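Ribulose-1,5-bisphosphate carboxylase/oxygenase large subunit (Rhodopseudomonas palustris, PDB 3QFW) is a Rubisco-like protein of the Rubisco large-chain family that probably binds magnesium and may act on a sugar phosphate rather than fix carbon dioxide. Local coordinates at residues 49-61 with 65-77. Numbering follows the deposited sequence.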
loop_
_atom_site.group_PDB
_atom_site.type_symbol
_atom_site.label_atom_id
_atom_site.label_comp_id
_atom_site.label_asym_id
_atom_site.label_seq_id
_atom_site.Cartn_x
_atom_site.Cartn_y
_atom_site.Cartn_z
ATOM N N ASN B 49 18.930 21.731 -7.572
ATOM C CA ASN B 49 19.382 20.371 -7.304
ATOM C C ASN B 49 18.302 19.437 -6.755
ATOM O O ASN B 49 18.344 18.225 -6.989
ATOM C CB ASN B 49 20.569 20.392 -6.344
ATOM C CG ASN B 49 21.881 20.686 -7.047
ATOM O OD1 ASN B 49 21.899 21.120 -8.203
ATOM N ND2 ASN B 49 22.988 20.445 -6.351
ATOM N N ILE B 50 17.342 19.999 -6.023
ATOM C CA ILE B 50 16.318 19.197 -5.358
ATOM C C ILE B 50 14.948 19.264 -6.034
ATOM O O ILE B 50 14.269 18.246 -6.160
ATOM C CB ILE B 50 16.174 19.577 -3.872
ATOM C CG1 ILE B 50 17.515 19.410 -3.154
ATOM C CG2 ILE B 50 15.085 18.744 -3.207
ATOM C CD1 ILE B 50 18.171 18.088 -3.399
ATOM N N VAL B 51 14.532 20.458 -6.447
ATOM C CA VAL B 51 13.305 20.583 -7.229
ATOM C C VAL B 51 13.349 19.623 -8.427
ATOM O O VAL B 51 14.389 19.456 -9.059
ATOM C CB VAL B 51 13.102 22.022 -7.730
ATOM C CG1 VAL B 51 11.830 22.124 -8.544
ATOM C CG2 VAL B 51 13.063 23.001 -6.551
ATOM N N GLY B 52 12.227 18.987 -8.738
ATOM C CA GLY B 52 12.200 18.054 -9.854
ATOM C C GLY B 52 12.240 18.791 -11.179
ATOM O O GLY B 52 11.693 19.891 -11.307
ATOM N N ARG B 53 12.903 18.199 -12.167
ATOM C CA ARG B 53 12.963 18.794 -13.491
ATOM C C ARG B 53 12.003 18.092 -14.429
ATOM O O ARG B 53 11.923 16.865 -14.434
ATOM C CB ARG B 53 14.382 18.682 -14.068
ATOM C CG ARG B 53 15.460 19.349 -13.227
ATOM C CD ARG B 53 16.801 19.385 -13.965
ATOM N NE ARG B 53 17.338 18.053 -14.223
ATOM C CZ ARG B 53 18.553 17.820 -14.708
ATOM N NH1 ARG B 53 19.361 18.835 -14.982
ATOM N NH2 ARG B 53 18.963 16.574 -14.916
ATOM N N VAL B 54 11.284 18.862 -15.237
ATOM C CA VAL B 54 10.544 18.286 -16.350
ATOM C C VAL B 54 11.524 18.051 -17.504
ATOM O O VAL B 54 11.913 18.990 -18.204
ATOM C CB VAL B 54 9.390 19.202 -16.809
ATOM C CG1 VAL B 54 8.654 18.590 -18.004
ATOM C CG2 VAL B 54 8.427 19.476 -15.649
ATOM N N GLU B 55 11.940 16.800 -17.683
ATOM C CA GLU B 55 12.897 16.452 -18.721
ATOM C C GLU B 55 12.240 16.476 -20.090
ATOM O O GLU B 55 12.862 16.866 -21.083
ATOM C CB GLU B 55 13.493 15.065 -18.464
ATOM C CG GLU B 55 14.412 14.996 -17.258
ATOM C CD GLU B 55 15.834 15.384 -17.593
ATOM O OE1 GLU B 55 16.154 16.595 -17.539
ATOM O OE2 GLU B 55 16.633 14.475 -17.914
ATOM N N ASP B 56 10.984 16.046 -20.146
ATOM C CA ASP B 56 10.300 15.912 -21.423
ATOM C C ASP B 56 8.785 15.838 -21.295
ATOM O O ASP B 56 8.252 15.345 -20.298
ATOM C CB ASP B 56 10.793 14.664 -22.158
ATOM C CG ASP B 56 10.340 14.627 -23.602
ATOM O OD1 ASP B 56 10.688 15.565 -24.355
ATOM O OD2 ASP B 56 9.632 13.669 -23.984
ATOM N N VAL B 57 8.104 16.325 -22.327
ATOM C CA VAL B 57 6.667 16.161 -22.456
ATOM C C VAL B 57 6.333 15.700 -23.873
ATOM O O VAL B 57 6.668 16.371 -24.849
ATOM C CB VAL B 57 5.920 17.472 -22.154
ATOM C CG1 VAL B 57 4.424 17.237 -22.171
ATOM C CG2 VAL B 57 6.362 18.040 -20.813
ATOM N N ALA B 58 5.675 14.552 -23.983
ATOM C CA ALA B 58 5.320 14.012 -25.286
ATOM C C ALA B 58 3.844 13.661 -25.359
ATOM O O ALA B 58 3.222 13.325 -24.348
ATOM C CB ALA B 58 6.174 12.790 -25.606
ATOM N N GLU B 59 3.283 13.743 -26.561
ATOM C CA GLU B 59 1.897 13.347 -26.766
ATOM C C GLU B 59 1.810 11.884 -27.140
ATOM O O GLU B 59 2.367 11.451 -28.151
ATOM C CB GLU B 59 1.215 14.205 -27.833
ATOM C CG GLU B 59 -0.192 13.727 -28.175
ATOM C CD GLU B 59 -0.978 14.725 -29.009
ATOM O OE1 GLU B 59 -0.728 15.944 -28.883
ATOM O OE2 GLU B 59 -1.852 14.283 -29.787
ATOM N N LEU B 60 1.117 11.117 -26.309
ATOM C CA LEU B 60 0.852 9.722 -26.607
ATOM C C LEU B 60 -0.315 9.671 -27.575
ATOM O O LEU B 60 -0.292 8.944 -28.568
ATOM C CB LEU B 60 0.510 8.965 -25.327
ATOM C CG LEU B 60 1.598 8.987 -24.256
ATOM C CD1 LEU B 60 1.127 8.277 -23.000
ATOM C CD2 LEU B 60 2.872 8.359 -24.796
ATOM N N GLN B 61 -1.331 10.463 -27.264
ATOM C CA GLN B 61 -2.505 10.627 -28.105
ATOM C C GLN B 61 -3.195 11.882 -27.601
ATOM O O GLN B 61 -2.857 12.374 -26.529
ATOM C CB GLN B 61 -3.434 9.416 -27.988
ATOM C CG GLN B 61 -3.908 9.114 -26.581
ATOM C CD GLN B 61 -4.844 7.923 -26.529
ATOM O OE1 GLN B 61 -4.751 7.013 -27.350
ATOM N NE2 GLN B 61 -5.756 7.926 -25.563
ATOM N N TYR B 65 -0.595 12.488 -22.207
ATOM C CA TYR B 65 0.816 12.809 -22.352
ATOM C C TYR B 65 1.696 11.898 -21.520
ATOM O O TYR B 65 1.282 11.395 -20.478
ATOM C CB TYR B 65 1.077 14.259 -21.943
ATOM C CG TYR B 65 0.383 15.257 -22.828
ATOM C CD1 TYR B 65 -0.915 15.667 -22.557
ATOM C CD2 TYR B 65 1.019 15.777 -23.949
ATOM C CE1 TYR B 65 -1.561 16.578 -23.372
ATOM C CE2 TYR B 65 0.384 16.687 -24.771
ATOM C CZ TYR B 65 -0.906 17.086 -24.479
ATOM O OH TYR B 65 -1.540 17.993 -25.297
ATOM N N ALA B 66 2.915 11.693 -21.997
ATOM C CA ALA B 66 3.950 11.071 -21.199
ATOM C C ALA B 66 4.886 12.172 -20.732
ATOM O O ALA B 66 5.327 13.008 -21.524
ATOM C CB ALA B 66 4.706 10.032 -22.009
ATOM N N VAL B 67 5.177 12.180 -19.441
ATOM C CA VAL B 67 6.027 13.213 -18.873
ATOM C C VAL B 67 7.180 12.584 -18.115
ATOM O O VAL B 67 6.976 11.806 -17.186
ATOM C CB VAL B 67 5.223 14.161 -17.961
ATOM C CG1 VAL B 67 6.140 15.188 -17.291
ATOM C CG2 VAL B 67 4.120 14.846 -18.767
ATOM N N ARG B 68 8.393 12.907 -18.550
ATOM C CA ARG B 68 9.604 12.445 -17.889
ATOM C C ARG B 68 10.066 13.479 -16.876
ATOM O O ARG B 68 10.301 14.645 -17.218
ATOM C CB ARG B 68 10.706 12.174 -18.915
ATOM C CG ARG B 68 10.522 10.867 -19.668
ATOM C CD ARG B 68 11.498 10.732 -20.842
ATOM N NE ARG B 68 12.896 10.665 -20.420
ATOM C CZ ARG B 68 13.553 9.537 -20.158
ATOM N NH1 ARG B 68 12.933 8.370 -20.243
ATOM N NH2 ARG B 68 14.827 9.577 -19.788
ATOM N N ILE B 69 10.190 13.050 -15.627
ATOM C CA ILE B 69 10.638 13.931 -14.559
ATOM C C ILE B 69 11.936 13.427 -13.975
ATOM O O ILE B 69 12.055 12.254 -13.622
ATOM C CB ILE B 69 9.603 14.014 -13.425
ATOM C CG1 ILE B 69 8.266 14.518 -13.967
ATOM C CG2 ILE B 69 10.105 14.932 -12.298
ATOM C CD1 ILE B 69 8.336 15.923 -14.511
ATOM N N GLY B 70 12.913 14.320 -13.882
ATOM C CA GLY B 70 14.186 13.999 -13.272
ATOM C C GLY B 70 14.111 14.345 -11.804
ATOM O O GLY B 70 13.960 15.515 -11.443
ATOM N N LEU B 71 14.213 13.333 -10.954
ATOM C CA LEU B 71 14.096 13.522 -9.512
ATOM C C LEU B 71 15.450 13.353 -8.842
ATOM O O LEU B 71 16.123 12.350 -9.049
ATOM C CB LEU B 71 13.094 12.529 -8.910
ATOM C CG LEU B 71 11.619 12.657 -9.318
ATOM C CD1 LEU B 71 10.781 11.525 -8.727
ATOM C CD2 LEU B 71 11.049 14.006 -8.905
ATOM N N ALA B 72 15.853 14.337 -8.041
ATOM C CA ALA B 72 17.122 14.248 -7.325
ATOM C C ALA B 72 17.210 12.955 -6.519
ATOM O O ALA B 72 16.357 12.690 -5.670
ATOM C CB ALA B 72 17.311 15.444 -6.421
ATOM N N ALA B 73 18.232 12.149 -6.797
ATOM C CA ALA B 73 18.455 10.911 -6.052
ATOM C C ALA B 73 18.602 11.143 -4.546
ATOM O O ALA B 73 18.304 10.257 -3.743
ATOM C CB ALA B 73 19.680 10.174 -6.587
ATOM N N ALA B 74 19.081 12.324 -4.171
ATOM C CA ALA B 74 19.291 12.643 -2.762
ATOM C C ALA B 74 17.997 12.480 -1.975
ATOM O O ALA B 74 18.017 12.083 -0.815
ATOM C CB ALA B 74 19.828 14.056 -2.605
ATOM N N THR B 75 16.877 12.783 -2.623
ATOM C CA THR B 75 15.580 12.765 -1.951
ATOM C C THR B 75 15.087 11.341 -1.696
ATOM O O THR B 75 14.271 11.109 -0.798
ATOM C CB THR B 75 14.520 13.551 -2.746
ATOM O OG1 THR B 75 14.177 12.843 -3.942
ATOM C CG2 THR B 75 15.049 14.921 -3.117
ATOM N N ALA B 76 15.584 10.379 -2.473
ATOM C CA ALA B 76 15.125 9.005 -2.300
ATOM C C ALA B 76 16.255 7.974 -2.198
ATOM O O ALA B 76 16.717 7.431 -3.215
ATOM C CB ALA B 76 14.146 8.641 -3.406
ATOM N N PRO B 77 16.685 7.680 -0.961
ATOM C CA PRO B 77 17.707 6.670 -0.686
ATOM C C PRO B 77 17.210 5.299 -1.135
ATOM O O PRO B 77 16.015 5.146 -1.395
ATOM C CB PRO B 77 17.835 6.701 0.849
ATOM C CG PRO B 77 17.114 7.908 1.295
ATOM C CD PRO B 77 16.056 8.160 0.276
HETATM O O HOH W 1 13.625 15.865 -7.238
HETATM O O HOH W 2 8.277 12.089 -21.995
#
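Tyr-65 meets Ala-58 and Glu-59 along one flank. Its CB lies 3.4 Å from Ala-58 O. With CG anti to its carbonyl carbon (chi1 -64°), the ring extends beside the neighbouring strand. CD2 comes 3.3 Å from Ala-58 O, which sits at the ring edge, near its plane. One atom further, CE2 reaches Glu-59 CB at 4.0 Å. Val-57 CG1 approaches CD2 obliquely. Ala-18 and Ile-21 of helix 18-31 also touch this side chain. Replacing the ring by an alanine is likely to leave a gap against Ile-21 and strip Val-57 CG1 and Glu-59 CB of their aromatic neighbour.

Strands 53-59 and 64-71 form an antiparallel hairpin in the N-terminal domain, apart from the TIM barrel; strand 8-15 pairs with the other edge of 64-71. Ala-58 and Ala-66 exchange two backbone hydrogen bonds. A classic beta bulge shifts the register: Glu-55 and Asp-56 both face Arg-68. Arg-68 O takes a 2.7 Å bond from Glu-55 N and a weak one from Asp-56 N. Arg-68 NH1 forms a salt bridge with Glu-103 OE2. Just before the bulge, Val-54 CG2 packs on Ile-69 CD1 at 3.7 Å. Near the open end, a water links Ile-50 O to Ala-72 N.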